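Local coordinates for beta-glucosidase (Pseudoalteromonas sp., PDB 3F95), which forms the extra C-terminal beta-sandwich domain of an exo-1,3/1,4-beta-glucanase, an enzyme that probably cleaves glucose from beta-glucans, at residues Phe61-Ala67 with Thr157-Leu163; Ala67-Tyr73 with Thr151-Thr157; Lys91-Asp95 with Met126-Ser130; Leu114-Asp118 with Ser180-Ala184. All blocks are in the same frame, centred on the assembly; numbering follows the deposited sequence. Where two conformers were deposited one is given.

Interaction 1 (Phe61-Ala67 with Thr157-Leu163); sequences FNWRAQA and TSQNLSL
W63 lays one face of its indole over L161 and S158, and this is the tight part of the contact. L161 CD2 sits 3.7 Å from the centroid of the six-membered ring of W63. On the same face, S158 CB stands over the five-membered ring. The ring turns this way because CG lies beside the backbone N and anti to the carbonyl carbon (chi1 -79°). Its edge is held too: W63 NE1 donates to A67 O at 2.9 Å, with the oxygen in the ring plane but the nitrogen above the carbonyl plane. A67 O also accepts from S158 N, so two donors grip it. L163 CG comes to 3.9 Å from W63 CZ3, and F61 packs against L163 CD1. L45, L69 and I156 add to this apolar cluster. A serine in place of W63 would probably leave L161 CD2 and S158 CB facing a gap and A67 O without its indole donor.

The outer side is looser. R64 starts away from 157-163 at CB. Q66, bent at chi2, rests its OE1 3.1 Å from Q159 CG and its NE2 3.3 Å from T157 CG2. S162 OG turns to D95.

The backbones form two short antiparallel ladders. F61 N bonds L163 O at 2.8 Å, and W63 N bonds L161 O at 2.8 Å. After a loop on each side the register shifts by one, and A67 pairs with S158. Here two antiparallel chain segments pass together from one sheet to the other, a crossing at the edge of a beta-sandwich, consistent with its galactose-binding domain-like family.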
loop_
_atom_site.group_PDB
_atom_site.type_symbol
_atom_site.label_atom_id
_atom_site.label_comp_id
_atom_site.label_asym_id
_atom_site.label_seq_id
_atom_site.Cartn_x
_atom_site.Cartn_y
_atom_site.Cartn_z
ATOM N N PHE A 61 -2.142 2.628 9.657
ATOM C CA PHE A 61 -2.545 3.921 9.115
ATOM C C PHE A 61 -4.004 4.201 9.472
ATOM O O PHE A 61 -4.872 3.342 9.256
ATOM C CB PHE A 61 -2.327 3.924 7.602
ATOM C CG PHE A 61 -0.880 3.707 7.196
ATOM C CD1 PHE A 61 0.014 4.770 7.151
ATOM C CD2 PHE A 61 -0.426 2.436 6.826
ATOM C CE1 PHE A 61 1.340 4.585 6.765
ATOM C CE2 PHE A 61 0.903 2.217 6.429
ATOM C CZ PHE A 61 1.805 3.296 6.418
ATOM N N ASN A 62 -4.286 5.403 9.985
ATOM C CA ASN A 62 -5.654 5.788 10.356
ATOM C C ASN A 62 -6.015 7.042 9.570
ATOM O O ASN A 62 -5.282 8.037 9.667
ATOM C CB ASN A 62 -5.737 6.103 11.853
ATOM C CG ASN A 62 -5.512 4.886 12.735
ATOM O OD1 ASN A 62 -5.967 3.785 12.429
ATOM N ND2 ASN A 62 -4.815 5.089 13.848
ATOM N N TRP A 63 -7.074 6.976 8.758
ATOM C CA TRP A 63 -7.616 8.132 8.029
ATOM C C TRP A 63 -8.791 8.681 8.838
ATOM O O TRP A 63 -9.740 7.931 9.173
ATOM C CB TRP A 63 -8.208 7.701 6.704
ATOM C CG TRP A 63 -7.260 7.450 5.573
ATOM C CD1 TRP A 63 -7.061 8.262 4.500
ATOM C CD2 TRP A 63 -6.394 6.311 5.390
ATOM N NE1 TRP A 63 -6.143 7.703 3.658
ATOM C CE2 TRP A 63 -5.719 6.505 4.173
ATOM C CE3 TRP A 63 -6.163 5.129 6.120
ATOM C CZ2 TRP A 63 -4.813 5.564 3.650
ATOM C CZ3 TRP A 63 -5.224 4.189 5.621
ATOM C CH2 TRP A 63 -4.570 4.421 4.400
ATOM N N ARG A 64 -8.747 9.979 9.122
ATOM C CA ARG A 64 -9.885 10.683 9.711
ATOM C C ARG A 64 -10.461 11.747 8.791
ATOM O O ARG A 64 -11.544 12.283 9.073
ATOM C CB ARG A 64 -9.499 11.290 11.062
ATOM C CG ARG A 64 -9.183 10.224 12.088
ATOM C CD ARG A 64 -8.734 10.867 13.357
ATOM N NE ARG A 64 -9.867 11.532 13.978
ATOM C CZ ARG A 64 -9.797 12.717 14.572
ATOM N NH1 ARG A 64 -8.632 13.367 14.621
ATOM N NH2 ARG A 64 -10.891 13.247 15.107
ATOM N N ALA A 65 -9.752 12.054 7.704
ATOM C CA ALA A 65 -10.277 12.895 6.635
ATOM C C ALA A 65 -9.583 12.525 5.336
ATOM O O ALA A 65 -8.622 11.760 5.354
ATOM C CB ALA A 65 -10.083 14.402 6.939
ATOM N N GLN A 66 -10.084 13.087 4.237
ATOM C CA GLN A 66 -9.533 12.888 2.903
ATOM C C GLN A 66 -8.003 12.923 2.847
ATOM O O GLN A 66 -7.395 13.938 3.181
ATOM C CB GLN A 66 -10.091 13.948 1.959
ATOM C CG GLN A 66 -9.593 13.778 0.543
ATOM C CD GLN A 66 -10.158 12.531 -0.148
ATOM O OE1 GLN A 66 -11.253 12.063 0.171
ATOM N NE2 GLN A 66 -9.413 12.006 -1.104
ATOM N N ALA A 67 -7.385 11.824 2.407
ATOM C CA ALA A 67 -5.920 11.746 2.357
ATOM C C ALA A 67 -5.507 10.532 1.562
ATOM O O ALA A 67 -6.308 9.596 1.419
ATOM C CB ALA A 67 -5.339 11.649 3.757
ATOM N N THR A 157 -6.290 5.815 -0.976
ATOM C CA THR A 157 -7.015 7.063 -0.761
ATOM C C THR A 157 -8.368 6.780 -0.113
ATOM O O THR A 157 -9.117 5.881 -0.553
ATOM C CB THR A 157 -7.186 7.806 -2.100
ATOM O OG1 THR A 157 -5.897 7.978 -2.713
ATOM C CG2 THR A 157 -7.809 9.185 -1.858
ATOM N N SER A 158 -8.688 7.555 0.924
ATOM C CA SER A 158 -9.953 7.410 1.657
ATOM C C SER A 158 -10.187 8.655 2.534
ATOM O O SER A 158 -9.315 9.534 2.615
ATOM C CB SER A 158 -9.948 6.119 2.497
ATOM O OG SER A 158 -11.251 5.823 3.051
ATOM N N GLN A 159 -11.353 8.732 3.173
ATOM C CA GLN A 159 -11.633 9.798 4.149
ATOM C C GLN A 159 -11.712 9.231 5.550
ATOM O O GLN A 159 -11.541 9.941 6.538
ATOM C CB GLN A 159 -12.968 10.494 3.841
ATOM C CG GLN A 159 -13.035 11.129 2.485
ATOM C CD GLN A 159 -14.397 11.711 2.189
ATOM O OE1 GLN A 159 -15.250 11.053 1.588
ATOM N NE2 GLN A 159 -14.615 12.948 2.615
ATOM N N ASN A 160 -11.999 7.938 5.662
ATOM C CA ASN A 160 -12.174 7.351 6.973
ATOM C C ASN A 160 -11.954 5.844 6.876
ATOM O O ASN A 160 -12.718 5.152 6.205
ATOM C CB ASN A 160 -13.581 7.647 7.493
ATOM C CG ASN A 160 -13.703 7.386 8.952
ATOM O OD1 ASN A 160 -13.696 6.231 9.389
ATOM N ND2 ASN A 160 -13.800 8.455 9.735
ATOM N N LEU A 161 -10.924 5.356 7.557
ATOM C CA LEU A 161 -10.383 4.010 7.269
ATOM C C LEU A 161 -9.294 3.722 8.285
ATOM O O LEU A 161 -8.584 4.629 8.700
ATOM C CB LEU A 161 -9.726 3.995 5.881
ATOM C CG LEU A 161 -8.906 2.764 5.418
ATOM C CD1 LEU A 161 -9.817 1.504 5.342
ATOM C CD2 LEU A 161 -8.325 3.068 4.056
ATOM N N SER A 162 -9.192 2.461 8.703
ATOM C CA SER A 162 -8.072 2.029 9.518
ATOM C C SER A 162 -7.563 0.669 9.032
ATOM O O SER A 162 -8.323 -0.317 8.965
ATOM C CB SER A 162 -8.475 1.985 10.997
ATOM O OG SER A 162 -7.380 1.592 11.793
ATOM N N LEU A 163 -6.263 0.608 8.749
ATOM C CA LEU A 163 -5.662 -0.622 8.269
ATOM C C LEU A 163 -4.191 -0.628 8.613
ATOM O O LEU A 163 -3.657 0.366 9.079
ATOM C CB LEU A 163 -5.871 -0.787 6.758
ATOM C CG LEU A 163 -5.364 0.324 5.805
ATOM C CD1 LEU A 163 -3.848 0.418 5.679
ATOM C CD2 LEU A 163 -6.024 0.187 4.439
#

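Interaction 2 (Ala67-Tyr73 with Thr151-Thr157); sequences AALSLSY and TDALRIT
Strands 67-73 and 154-157 run antiparallel, their axes approaching to 4.5 Å with 166° between their directions, and L69 and I156 are bonded both ways (L69 N to I156 O, 2.8 Å). They are neighbours in one sheet of the beta-sandwich. A classic beta bulge breaks the ladder where A153 and L154 both face L71; L71 O takes a weak bond from each of their nitrogens. Beyond it Y73 N bonds T151 O at 2.8 Å.

On the face of L69, L71, L154 and I156 the side chains are apolar and turn to the other sheet. L154 CG packs 3.9 Å from L71 CB. Near the bulge, A153 CB meets Y73 CE2.

The other face carries S70, S72, D152 and R155. D152 leans toward strand 67-73, its OD1 3.2 Å from S72 CB. S70 OG stands near D152 OD2 in a weak, unsettled bond. With an alanine at the position of D152, the R155 guanidinium is likely to lose its carboxylate mate and be freer to turn.

In a side-on salt bridge, R155 NE and NH2 both meet D152 OD2, which accepts NE at 2.8 Å through its anti lone pair and NH2 from above the carboxylate plane.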
loop_
_atom_site.group_PDB
_atom_site.type_symbol
_atom_site.label_atom_id
_atom_site.label_comp_id
_atom_site.label_asym_id
_atom_site.label_seq_id
_atom_site.Cartn_x
_atom_site.Cartn_y
_atom_site.Cartn_z
ATOM N N ALA A 67 -7.385 11.824 2.407
ATOM C CA ALA A 67 -5.920 11.746 2.357
ATOM C C ALA A 67 -5.507 10.532 1.562
ATOM O O ALA A 67 -6.308 9.596 1.419
ATOM C CB ALA A 67 -5.339 11.649 3.757
ATOM N N ALA A 68 -4.295 10.607 1.003
ATOM C CA ALA A 68 -3.683 9.489 0.269
ATOM C C ALA A 68 -2.405 9.070 0.981
ATOM O O ALA A 68 -1.539 9.895 1.293
ATOM C CB ALA A 68 -3.374 9.875 -1.151
ATOM N N LEU A 69 -2.296 7.772 1.215
ATOM C CA LEU A 69 -1.054 7.173 1.665
ATOM C C LEU A 69 -0.409 6.524 0.453
ATOM O O LEU A 69 -1.093 5.795 -0.282
ATOM C CB LEU A 69 -1.338 6.058 2.661
ATOM C CG LEU A 69 -0.084 5.251 3.014
ATOM C CD1 LEU A 69 0.880 6.089 3.929
ATOM C CD2 LEU A 69 -0.454 3.903 3.589
ATOM N N SER A 70 0.871 6.794 0.233
ATOM C CA SER A 70 1.619 6.063 -0.797
ATOM C C SER A 70 2.873 5.421 -0.226
ATOM O O SER A 70 3.478 5.931 0.743
ATOM C CB SER A 70 2.020 7.018 -1.937
ATOM O OG SER A 70 0.858 7.580 -2.557
ATOM N N LEU A 71 3.262 4.293 -0.821
ATOM C CA LEU A 71 4.602 3.788 -0.683
ATOM C C LEU A 71 5.249 4.144 -2.026
ATOM O O LEU A 71 4.826 3.652 -3.087
ATOM C CB LEU A 71 4.583 2.270 -0.452
ATOM C CG LEU A 71 5.934 1.573 -0.418
ATOM C CD1 LEU A 71 6.817 2.097 0.697
ATOM C CD2 LEU A 71 5.702 0.044 -0.292
ATOM N N SER A 72 6.256 5.009 -1.986
ATOM C CA SER A 72 6.676 5.703 -3.202
ATOM C C SER A 72 8.186 5.652 -3.421
ATOM O O SER A 72 8.953 5.504 -2.474
ATOM C CB SER A 72 6.149 7.145 -3.204
ATOM O OG SER A 72 6.881 7.952 -2.307
ATOM N N TYR A 73 8.582 5.735 -4.692
ATOM C CA TYR A 73 9.982 5.754 -5.076
ATOM C C TYR A 73 10.492 7.198 -4.948
ATOM O O TYR A 73 9.791 8.148 -5.298
ATOM C CB TYR A 73 10.131 5.277 -6.529
ATOM C CG TYR A 73 9.776 3.815 -6.756
ATOM C CD1 TYR A 73 10.740 2.822 -6.630
ATOM C CD2 TYR A 73 8.487 3.439 -7.122
ATOM C CE1 TYR A 73 10.427 1.482 -6.846
ATOM C CE2 TYR A 73 8.175 2.099 -7.347
ATOM C CZ TYR A 73 9.149 1.132 -7.200
ATOM O OH TYR A 73 8.828 -0.215 -7.411
ATOM N N THR A 151 6.109 6.168 -9.810
ATOM C CA THR A 151 6.303 7.006 -8.625
ATOM C C THR A 151 5.722 6.377 -7.351
ATOM O O THR A 151 6.393 6.325 -6.330
ATOM C CB THR A 151 5.760 8.425 -8.850
ATOM O OG1 THR A 151 6.628 9.104 -9.778
ATOM C CG2 THR A 151 5.738 9.204 -7.542
ATOM N N ASP A 152 4.477 5.928 -7.409
ATOM C CA ASP A 152 3.831 5.310 -6.243
ATOM C C ASP A 152 3.685 3.794 -6.494
ATOM O O ASP A 152 2.895 3.379 -7.368
ATOM C CB ASP A 152 2.442 5.947 -6.015
ATOM C CG ASP A 152 2.502 7.384 -5.472
ATOM O OD1 ASP A 152 3.594 7.895 -5.066
ATOM O OD2 ASP A 152 1.401 7.999 -5.442
ATOM N N ALA A 153 4.450 2.974 -5.760
ATOM C CA ALA A 153 4.263 1.502 -5.811
ATOM C C ALA A 153 2.829 1.105 -5.385
ATOM O O ALA A 153 2.188 0.230 -6.004
ATOM C CB ALA A 153 5.313 0.797 -4.969
ATOM N N LEU A 154 2.331 1.763 -4.338
ATOM C CA LEU A 154 0.924 1.705 -3.964
ATOM C C LEU A 154 0.416 3.052 -3.457
ATOM O O LEU A 154 1.170 3.847 -2.907
ATOM C CB LEU A 154 0.675 0.611 -2.912
ATOM C CG LEU A 154 1.099 0.774 -1.465
ATOM C CD1 LEU A 154 0.061 1.515 -0.619
ATOM C CD2 LEU A 154 1.391 -0.616 -0.835
ATOM N N ARG A 155 -0.872 3.287 -3.621
ATOM C CA ARG A 155 -1.492 4.498 -3.119
ATOM C C ARG A 155 -2.866 4.108 -2.600
ATOM O O ARG A 155 -3.629 3.432 -3.303
ATOM C CB ARG A 155 -1.590 5.532 -4.249
ATOM C CG ARG A 155 -2.253 6.839 -3.839
ATOM C CD ARG A 155 -2.557 7.720 -5.067
ATOM N NE ARG A 155 -1.389 7.904 -5.900
ATOM C CZ ARG A 155 -1.397 7.952 -7.228
ATOM N NH1 ARG A 155 -2.531 7.837 -7.921
ATOM N NH2 ARG A 155 -0.254 8.125 -7.861
ATOM N N ILE A 156 -3.160 4.467 -1.356
ATOM C CA ILE A 156 -4.489 4.213 -0.789
ATOM C C ILE A 156 -5.105 5.569 -0.438
ATOM O O ILE A 156 -4.513 6.360 0.289
ATOM C CB ILE A 156 -4.410 3.312 0.460
ATOM C CG1 ILE A 156 -3.809 1.937 0.063
ATOM C CG2 ILE A 156 -5.812 3.158 1.106
ATOM C CD1 ILE A 156 -3.394 1.106 1.263
ATOM N N THR A 157 -6.290 5.815 -0.976
ATOM C CA THR A 157 -7.015 7.063 -0.761
ATOM C C THR A 157 -8.368 6.780 -0.113
ATOM O O THR A 157 -9.117 5.881 -0.553
ATOM C CB THR A 157 -7.186 7.806 -2.100
ATOM O OG1 THR A 157 -5.897 7.978 -2.713
ATOM C CG2 THR A 157 -7.809 9.185 -1.858
#

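Interaction 3 (Lys91-Asp95 with Met126-Ser130); sequences KMRID and MADKS
One water joins I94 to M126 and S130 and is gripped by three backbone groups. It accepts from I94 N at 2.9 Å. It donates to M126 O and to S130 O, each at 2.7 Å. The two segments share no direct hydrogen bond, so this water carries the polar link.

M126 supplies the apolar part. Its chain is bent at both chi2 and chi3, which hooks CE back over the strand. CE lies 3.3 Å from M92 O and also touches M92 CB and CG. Farther up the same side chain, M126 CG packs 3.9 Å from I94 CD1. M126 crosses both M92 and I94 at about a right angle. L134 of strand 132-137 also packs on M126 and M92.

K129 closes the other end. Its aliphatic chain runs past two carbonyl oxygens, with CG 3.4 Å from I94 O and CE near D95 O. In return, R93 CG lies 3.3 Å from K129 O. K129 has positive phi and ends a type I turn that begins at M126. Next to it, D128 OD1 accepts from S130 N at 2.9 Å in an Asx turn, and also bonds H132. The S130 bond lies within the loop, and the H132 bond ties it to the strand that follows.

Strand 87-94 pairs directly with strand 132-137 at M92 and H132. At I94 the partner chain has moved off, and the water fills the place between I94 N and S130 O. The chemistry implies a water-mediated extension of the strand pairing, with the M126 methyl lying beside it.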
loop_
_atom_site.group_PDB
_atom_site.type_symbol
_atom_site.label_atom_id
_atom_site.label_comp_id
_atom_site.label_asym_id
_atom_site.label_seq_id
_atom_site.Cartn_x
_atom_site.Cartn_y
_atom_site.Cartn_z
ATOM N N LYS A 91 1.018 -7.846 2.952
ATOM C CA LYS A 91 0.052 -8.274 3.955
ATOM C C LYS A 91 -0.734 -7.034 4.398
ATOM O O LYS A 91 -0.169 -5.942 4.530
ATOM C CB LYS A 91 0.749 -8.951 5.138
ATOM C CG LYS A 91 1.541 -10.216 4.705
ATOM C CD LYS A 91 2.220 -10.892 5.891
ATOM C CE LYS A 91 2.960 -12.181 5.441
ATOM N NZ LYS A 91 4.090 -11.823 4.527
ATOM N N MET A 92 -2.036 -7.201 4.576
ATOM C CA MET A 92 -2.898 -6.086 5.010
ATOM C C MET A 92 -3.891 -6.596 6.042
ATOM O O MET A 92 -4.323 -7.763 5.969
ATOM C CB MET A 92 -3.625 -5.496 3.808
ATOM C CG MET A 92 -4.523 -4.291 4.138
ATOM S SD MET A 92 -5.478 -3.680 2.760
ATOM C CE MET A 92 -4.182 -2.895 1.799
ATOM N N ARG A 93 -4.248 -5.742 7.008
ATOM C CA ARG A 93 -5.338 -6.011 7.934
ATOM C C ARG A 93 -6.214 -4.755 7.923
ATOM O O ARG A 93 -5.701 -3.642 8.107
ATOM C CB ARG A 93 -4.775 -6.238 9.339
ATOM C CG ARG A 93 -5.822 -6.409 10.429
ATOM C CD ARG A 93 -5.163 -6.620 11.795
ATOM N NE ARG A 93 -4.458 -5.397 12.200
ATOM C CZ ARG A 93 -3.608 -5.288 13.219
ATOM N NH1 ARG A 93 -3.320 -6.335 13.984
ATOM N NH2 ARG A 93 -3.037 -4.112 13.472
ATOM N N ILE A 94 -7.511 -4.903 7.691
ATOM C CA ILE A 94 -8.385 -3.729 7.711
ATOM C C ILE A 94 -9.186 -3.799 8.997
ATOM O O ILE A 94 -10.133 -4.584 9.093
ATOM C CB ILE A 94 -9.292 -3.668 6.469
ATOM C CG1 ILE A 94 -8.419 -3.657 5.195
ATOM C CG2 ILE A 94 -10.250 -2.418 6.526
ATOM C CD1 ILE A 94 -9.264 -3.597 3.904
ATOM N N ASP A 95 -8.783 -3.011 9.993
ATOM C CA ASP A 95 -9.493 -3.042 11.278
ATOM C C ASP A 95 -10.716 -2.133 11.346
ATOM O O ASP A 95 -11.625 -2.372 12.135
ATOM C CB ASP A 95 -8.550 -2.808 12.441
ATOM C CG ASP A 95 -7.841 -1.495 12.333
ATOM O OD1 ASP A 95 -7.071 -1.309 11.364
ATOM O OD2 ASP A 95 -8.041 -0.651 13.224
ATOM N N MET A 126 -11.646 -9.348 3.575
ATOM C CA MET A 126 -10.953 -8.628 4.643
ATOM C C MET A 126 -11.789 -8.418 5.933
ATOM O O MET A 126 -11.283 -7.930 6.951
ATOM C CB MET A 126 -10.502 -7.251 4.119
ATOM C CG MET A 126 -9.560 -7.305 2.887
ATOM S SD MET A 126 -8.056 -8.274 3.120
ATOM C CE MET A 126 -7.107 -7.234 4.230
ATOM N N ALA A 127 -13.074 -8.776 5.883
ATOM C CA ALA A 127 -14.053 -8.333 6.877
ATOM C C ALA A 127 -13.844 -8.963 8.249
ATOM O O ALA A 127 -14.383 -8.470 9.254
ATOM C CB ALA A 127 -15.489 -8.615 6.376
ATOM N N ASP A 128 -13.051 -10.034 8.304
ATOM C CA ASP A 128 -12.697 -10.637 9.591
ATOM C C ASP A 128 -11.720 -9.767 10.421
ATOM O O ASP A 128 -11.430 -10.102 11.568
ATOM C CB ASP A 128 -12.153 -12.069 9.435
ATOM C CG ASP A 128 -10.870 -12.143 8.617
ATOM O OD1 ASP A 128 -10.280 -11.085 8.307
ATOM O OD2 ASP A 128 -10.439 -13.281 8.283
ATOM N N LYS A 129 -11.251 -8.661 9.835
ATOM C CA LYS A 129 -10.293 -7.747 10.483
ATOM C C LYS A 129 -9.004 -8.465 10.893
ATOM O O LYS A 129 -8.323 -8.054 11.836
ATOM C CB LYS A 129 -10.926 -7.033 11.692
ATOM C CG LYS A 129 -12.172 -6.224 11.339
ATOM C CD LYS A 129 -12.730 -5.491 12.543
ATOM C CE LYS A 129 -13.951 -4.661 12.166
ATOM N NZ LYS A 129 -15.114 -5.540 11.819
ATOM N N SER A 130 -8.676 -9.535 10.175
ATOM C CA SER A 130 -7.450 -10.283 10.387
ATOM C C SER A 130 -6.460 -9.932 9.291
ATOM O O SER A 130 -6.838 -9.374 8.267
ATOM C CB SER A 130 -7.709 -11.796 10.337
ATOM O OG SER A 130 -8.770 -12.158 11.200
HETATM O O HOH W 1 -8.641 -7.537 7.339
#

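Interaction 4 (Leu114-Asp118 with Ser180-Ala184); sequences LRDID and SLTCA
The C-terminal tail of the domain, tied by the C140-C183 disulfide, meets strand 113-118 through R115. R115 grips one backbone oxygen end-on with two nitrogens. NH1 lies 2.9 Å from L181 O, nearly in line with the carbonyl (C=O...N angle 173°). NH2 lies 3.2 Å from L181 O but above the carbonyl plane. The oxygen sits in the guanidinium plane, so the group is held by its edge.

Both faces are packed as well. C183 SG stands 3.9 Å above the centre of the R115 guanidinium plane. I117 CD1 lies 3.6 Å from the opposite face, offset toward the rim. The side chain reaches this slot by curling, with bends at chi2 (-70°) and chi3 (-52°). The disulfide sulfur thus lies over a flat cation whose in-plane rotation L181 O and P137 O help to fix.

L181 is the centre of an inverse gamma turn, which presents its carbonyl to R115. Its side chain turns back to the strand, where CD1 comes to 4.3 Å from I117 CD1. A water accepts from A184 N at 3.1 Å and makes a weak bond to R115 NH2. The buried positive charge would probably polarise the L181 carbonyl.

R115 NH1 has a second acceptor in P137 O, at the end of strand 132-137. I136 of that strand lies against R115, I117 and L181, and F122 packs on L181. Strand 113-118 pairs with strand 102-108 in one sheet, while strand 132-137 belongs to the mixed one. The tail leaves strand 179-180, which pairs with 132-137, and R115 and I117 of the first sheet lie against it.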
loop_
_atom_site.group_PDB
_atom_site.type_symbol
_atom_site.label_atom_id
_atom_site.label_comp_id
_atom_site.label_asym_id
_atom_site.label_seq_id
_atom_site.Cartn_x
_atom_site.Cartn_y
_atom_site.Cartn_z
ATOM N N LEU A 114 -1.072 0.878 -12.936
ATOM C CA LEU A 114 -1.238 -0.489 -13.463
ATOM C C LEU A 114 -2.526 -1.155 -12.953
ATOM O O LEU A 114 -3.197 -1.874 -13.704
ATOM C CB LEU A 114 -0.011 -1.372 -13.206
ATOM C CG LEU A 114 1.317 -1.002 -13.903
ATOM C CD1 LEU A 114 2.385 -2.015 -13.571
ATOM C CD2 LEU A 114 1.168 -0.840 -15.421
ATOM N N ARG A 115 -2.890 -0.886 -11.697
ATOM C CA ARG A 115 -4.151 -1.378 -11.145
ATOM C C ARG A 115 -4.853 -0.285 -10.372
ATOM O O ARG A 115 -4.206 0.529 -9.702
ATOM C CB ARG A 115 -3.943 -2.585 -10.218
ATOM C CG ARG A 115 -3.309 -3.814 -10.865
ATOM C CD ARG A 115 -4.246 -4.543 -11.867
ATOM N NE ARG A 115 -5.558 -4.850 -11.310
ATOM C CZ ARG A 115 -5.843 -5.857 -10.481
ATOM N NH1 ARG A 115 -4.913 -6.725 -10.064
ATOM N NH2 ARG A 115 -7.088 -5.989 -10.071
ATOM N N ASP A 116 -6.184 -0.282 -10.469
ATOM C CA ASP A 116 -7.029 0.641 -9.741
ATOM C C ASP A 116 -8.171 -0.182 -9.129
ATOM O O ASP A 116 -9.075 -0.630 -9.851
ATOM C CB ASP A 116 -7.547 1.715 -10.702
ATOM C CG ASP A 116 -8.190 2.895 -9.987
ATOM O OD1 ASP A 116 -8.007 4.049 -10.460
ATOM O OD2 ASP A 116 -8.881 2.692 -8.968
ATOM N N ILE A 117 -8.112 -0.426 -7.818
ATOM C CA ILE A 117 -9.001 -1.414 -7.194
ATOM C C ILE A 117 -9.821 -0.724 -6.122
ATOM O O ILE A 117 -9.244 -0.182 -5.192
ATOM C CB ILE A 117 -8.165 -2.574 -6.534
ATOM C CG1 ILE A 117 -7.357 -3.327 -7.603
ATOM C CG2 ILE A 117 -9.070 -3.500 -5.643
ATOM C CD1 ILE A 117 -6.237 -4.203 -7.050
ATOM N N ASP A 118 -11.158 -0.766 -6.217
ATOM C CA ASP A 118 -11.987 -0.263 -5.116
ATOM C C ASP A 118 -11.936 -1.218 -3.914
ATOM O O ASP A 118 -11.915 -2.468 -4.083
ATOM C CB ASP A 118 -13.444 -0.095 -5.543
ATOM C CG ASP A 118 -13.599 0.834 -6.720
ATOM O OD1 ASP A 118 -12.969 1.924 -6.720
ATOM O OD2 ASP A 118 -14.354 0.458 -7.635
ATOM N N SER A 180 -5.233 -13.727 -4.415
ATOM C CA SER A 180 -4.999 -12.881 -5.572
ATOM C C SER A 180 -6.171 -11.919 -5.816
ATOM O O SER A 180 -7.335 -12.343 -5.972
ATOM C CB SER A 180 -4.682 -13.738 -6.810
ATOM O OG SER A 180 -4.459 -12.928 -7.961
ATOM N N LEU A 181 -5.863 -10.618 -5.831
ATOM C CA LEU A 181 -6.838 -9.608 -6.238
ATOM C C LEU A 181 -6.838 -9.530 -7.756
ATOM O O LEU A 181 -6.278 -8.624 -8.367
ATOM C CB LEU A 181 -6.551 -8.229 -5.606
ATOM C CG LEU A 181 -6.502 -8.201 -4.074
ATOM C CD1 LEU A 181 -6.405 -6.734 -3.635
ATOM C CD2 LEU A 181 -7.749 -8.888 -3.488
ATOM N N THR A 182 -7.486 -10.515 -8.359
ATOM C CA THR A 182 -7.534 -10.661 -9.804
ATOM C C THR A 182 -8.330 -9.523 -10.442
ATOM O O THR A 182 -9.059 -8.812 -9.765
ATOM C CB THR A 182 -8.160 -12.044 -10.178
ATOM O OG1 THR A 182 -9.505 -12.086 -9.697
ATOM C CG2 THR A 182 -7.369 -13.176 -9.532
ATOM N N CYS A 183 -8.160 -9.357 -11.749
ATOM C CA CYS A 183 -8.770 -8.278 -12.506
ATOM C C CYS A 183 -10.283 -8.418 -12.625
ATOM O O CYS A 183 -10.802 -9.540 -12.711
ATOM C CB CYS A 183 -8.128 -8.238 -13.889
ATOM S SG CYS A 183 -6.320 -7.950 -13.810
ATOM N N ALA A 184 -10.986 -7.286 -12.619
ATOM C CA ALA A 184 -12.451 -7.303 -12.689
ATOM C C ALA A 184 -12.900 -7.742 -14.071
ATOM O O ALA A 184 -12.254 -7.404 -15.060
ATOM C CB ALA A 184 -13.035 -5.958 -12.349
HETATM O O HOH W 2 -9.483 -4.643 -11.941
#

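In the fold
Interactions 1 and 2 share A67 and T157 and run on from each other, with centres about 13 Å apart. W63 and F61 of the first pack on L69 of the second, so the crossing leads straight into the sheet that holds 67-73 and 151-157. Interactions 1 and 3 have centres about 15 Å apart, linked by S162 and D95 on neighbouring strands 161-171 and 87-94. Along the chain interaction 3 is nested inside interaction 2, itself nested inside interaction 1. Interaction 4 stands apart, about 15 to 20 Å from the others between centres, and crosses them in sequence order, bringing the C-terminal tail against strand 113-118.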